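Local atomic coordinates of tyrosinase (Aspergillus oryzae, PDB entry 6JU8), a protein that probably oxidises L-tyrosine and L-dopa to L-dopaquinone with molecular oxygen, using a pair of copper ions, in melanin biosynthesis. Residues 107-111 with 372-377. The protein carries 1 engineered substitution. Numbering follows the deposited sequence.
Sequences HRVYV and FWLHHC. With CU (copper (II) ion), chain D; CU (copper (II) ion), chain C.
Two buried helical turns, 107-111 of helix 103-129 and 372-377 of helix 371-389, cross steeply at -129° with their axes 9.9 Å apart, and bury 366 Å² between them. Their backbones come closest at V111 and W373, whose CA atoms are 6.5 Å apart. H107 opens the first segment with its CB directed at the other helix and chi1 in the m well. Its ring lies in an offset stack with that of H376, also m, with centroids 4.2 Å apart and planes only 10° from parallel. Each imidazole binds its own copper: H107 NE2 sits 2.0 Å from CU of chain C and H376 NE2 1.9 Å from CU of chain D, while one water bridges the ions, its O 1.9 Å from CU of chain C and 2.3 Å from CU of chain D. A hydrogen bond from ND1 to the carbonyl of F103 orients the H107 ring. R108 turns away and forms a salt bridge with D380, farther along the partner helix. One turn on from H107, Y110 (chi1 t) builds an aromatic cluster with F372 and W373: its CZ approaches W373 CH2 at 3.3 Å, its CE2 reaches F372 CE1 at 3.6 Å, and its OH is hydrogen-bonded to the carbonyl of L67. V111 then fills the space beside H376, with V111 CG2 3.6 Å from H376 CB and V111 CG1 4.3 Å from C377 CB. With H107, H71 and H98 bind the copper of chain C; with H376, H332 and H336 bind that of chain D. Helices 103-129 and 371-389 thus each supply one histidine to the dinuclear type-3 copper centre of the tyrosinase central domain.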
loop_
_atom_site.group_PDB
_atom_site.type_symbol
_atom_site.label_atom_id
_atom_site.label_comp_id
_atom_site.label_asym_id
_atom_site.label_seq_id
_atom_site.Cartn_x
_atom_site.Cartn_y
_atom_site.Cartn_z
ATOM N N HIS A 107 12.737 11.916 -24.597
ATOM C CA HIS A 107 11.540 11.508 -23.866
ATOM C C HIS A 107 10.266 11.922 -24.571
ATOM O O HIS A 107 9.253 11.206 -24.429
ATOM C CB HIS A 107 11.592 12.049 -22.427
ATOM C CG HIS A 107 12.584 11.320 -21.583
ATOM N ND1 HIS A 107 13.936 11.634 -21.515
ATOM C CD2 HIS A 107 12.441 10.248 -20.768
ATOM C CE1 HIS A 107 14.552 10.794 -20.682
ATOM N NE2 HIS A 107 13.667 9.931 -20.221
ATOM N N ARG A 108 10.261 12.989 -25.369
ATOM C CA ARG A 108 9.083 13.356 -26.143
ATOM C C ARG A 108 8.712 12.203 -27.061
ATOM O O ARG A 108 7.530 11.833 -27.167
ATOM C CB ARG A 108 9.353 14.642 -26.934
ATOM C CG ARG A 108 8.188 15.007 -27.876
ATOM C CD ARG A 108 8.267 16.461 -28.346
ATOM N NE ARG A 108 7.942 17.381 -27.265
ATOM C CZ ARG A 108 8.117 18.687 -27.267
ATOM N NH1 ARG A 108 8.608 19.344 -28.315
ATOM N NH2 ARG A 108 7.786 19.384 -26.178
ATOM N N VAL A 109 9.714 11.626 -27.745
ATOM C CA VAL A 109 9.430 10.502 -28.647
ATOM C C VAL A 109 9.005 9.280 -27.855
ATOM O O VAL A 109 8.074 8.551 -28.250
ATOM C CB VAL A 109 10.652 10.198 -29.535
ATOM C CG1 VAL A 109 10.331 9.042 -30.494
ATOM C CG2 VAL A 109 11.110 11.395 -30.365
ATOM N N TYR A 110 9.642 9.008 -26.717
ATOM C CA TYR A 110 9.314 7.823 -25.908
ATOM C C TYR A 110 7.868 7.859 -25.455
ATOM O O TYR A 110 7.166 6.835 -25.553
ATOM C CB TYR A 110 10.247 7.791 -24.708
ATOM C CG TYR A 110 10.336 6.503 -23.927
ATOM C CD1 TYR A 110 10.179 5.253 -24.502
ATOM C CD2 TYR A 110 10.618 6.558 -22.558
ATOM C CE1 TYR A 110 10.291 4.086 -23.761
ATOM C CE2 TYR A 110 10.770 5.401 -21.801
ATOM C CZ TYR A 110 10.582 4.164 -22.406
ATOM O OH TYR A 110 10.736 3.042 -21.620
ATOM N N VAL A 111 7.416 9.017 -24.961
ATOM C CA VAL A 111 6.023 9.129 -24.494
ATOM C C VAL A 111 5.054 8.932 -25.662
ATOM O O VAL A 111 4.010 8.291 -25.506
ATOM C CB VAL A 111 5.801 10.487 -23.822
ATOM C CG1 VAL A 111 4.310 10.731 -23.517
ATOM C CG2 VAL A 111 6.601 10.579 -22.525
ATOM N N PHE A 372 5.476 6.499 -14.317
ATOM C CA PHE A 372 6.600 7.010 -15.097
ATOM C C PHE A 372 6.097 7.814 -16.291
ATOM O O PHE A 372 6.558 8.922 -16.590
ATOM C CB PHE A 372 7.467 5.842 -15.590
ATOM C CG PHE A 372 8.566 6.265 -16.533
ATOM C CD1 PHE A 372 8.321 6.347 -17.899
ATOM C CD2 PHE A 372 9.832 6.573 -16.039
ATOM C CE1 PHE A 372 9.335 6.753 -18.760
ATOM C CE2 PHE A 372 10.847 6.956 -16.881
ATOM C CZ PHE A 372 10.581 7.032 -18.245
ATOM N N TRP A 373 5.163 7.237 -17.037
ATOM C CA TRP A 373 4.738 7.804 -18.307
ATOM C C TRP A 373 3.906 9.058 -18.104
ATOM O O TRP A 373 3.924 9.961 -18.929
ATOM C CB TRP A 373 3.925 6.728 -19.038
ATOM C CG TRP A 373 4.636 5.403 -19.105
ATOM C CD1 TRP A 373 4.500 4.347 -18.238
ATOM C CD2 TRP A 373 5.581 4.977 -20.104
ATOM N NE1 TRP A 373 5.314 3.303 -18.624
ATOM C CE2 TRP A 373 5.979 3.669 -19.776
ATOM C CE3 TRP A 373 6.131 5.583 -21.254
ATOM C CZ2 TRP A 373 6.890 2.954 -20.550
ATOM C CZ3 TRP A 373 7.044 4.869 -22.021
ATOM C CH2 TRP A 373 7.424 3.552 -21.665
ATOM N N LEU A 374 3.163 9.087 -16.999
ATOM C CA LEU A 374 2.342 10.261 -16.654
ATOM C C LEU A 374 3.201 11.421 -16.195
ATOM O O LEU A 374 2.954 12.573 -16.568
ATOM C CB LEU A 374 1.342 9.853 -15.571
ATOM C CG LEU A 374 0.467 8.637 -15.860
ATOM C CD1 LEU A 374 -0.453 8.372 -14.673
ATOM C CD2 LEU A 374 -0.334 8.772 -17.150
ATOM N N HIS A 375 4.244 11.094 -15.441
ATOM C CA HIS A 375 5.278 12.084 -15.106
ATOM C C HIS A 375 5.918 12.632 -16.371
ATOM O O HIS A 375 6.023 13.855 -16.577
ATOM C CB HIS A 375 6.317 11.407 -14.205
ATOM C CG HIS A 375 7.454 12.280 -13.800
ATOM N ND1 HIS A 375 7.293 13.585 -13.390
ATOM C CD2 HIS A 375 8.783 11.973 -13.688
ATOM C CE1 HIS A 375 8.496 14.055 -13.071
ATOM N NE2 HIS A 375 9.422 13.113 -13.241
ATOM N N HIS A 376 6.386 11.722 -17.255
ATOM C CA HIS A 376 7.035 12.225 -18.461
ATOM C C HIS A 376 6.068 12.927 -19.392
ATOM O O HIS A 376 6.488 13.817 -20.135
ATOM C CB HIS A 376 7.785 11.079 -19.172
ATOM C CG HIS A 376 9.189 11.049 -18.603
ATOM N ND1 HIS A 376 10.117 11.995 -18.982
ATOM C CD2 HIS A 376 9.754 10.337 -17.605
ATOM C CE1 HIS A 376 11.223 11.814 -18.282
ATOM N NE2 HIS A 376 11.036 10.797 -17.420
ATOM N N CYS A 377 4.782 12.614 -19.348
ATOM C CA CYS A 377 3.824 13.389 -20.112
ATOM C C CYS A 377 3.792 14.830 -19.612
ATOM O O CYS A 377 3.813 15.783 -20.429
ATOM C CB CYS A 377 2.464 12.662 -20.100
ATOM S SG CYS A 377 1.370 13.455 -21.320
HETATM CU CU CU D . 12.046 10.372 -15.918
HETATM CU CU CU C . 14.466 8.803 -18.781
HETATM O O HOH W 1 13.625 9.251 -17.106
#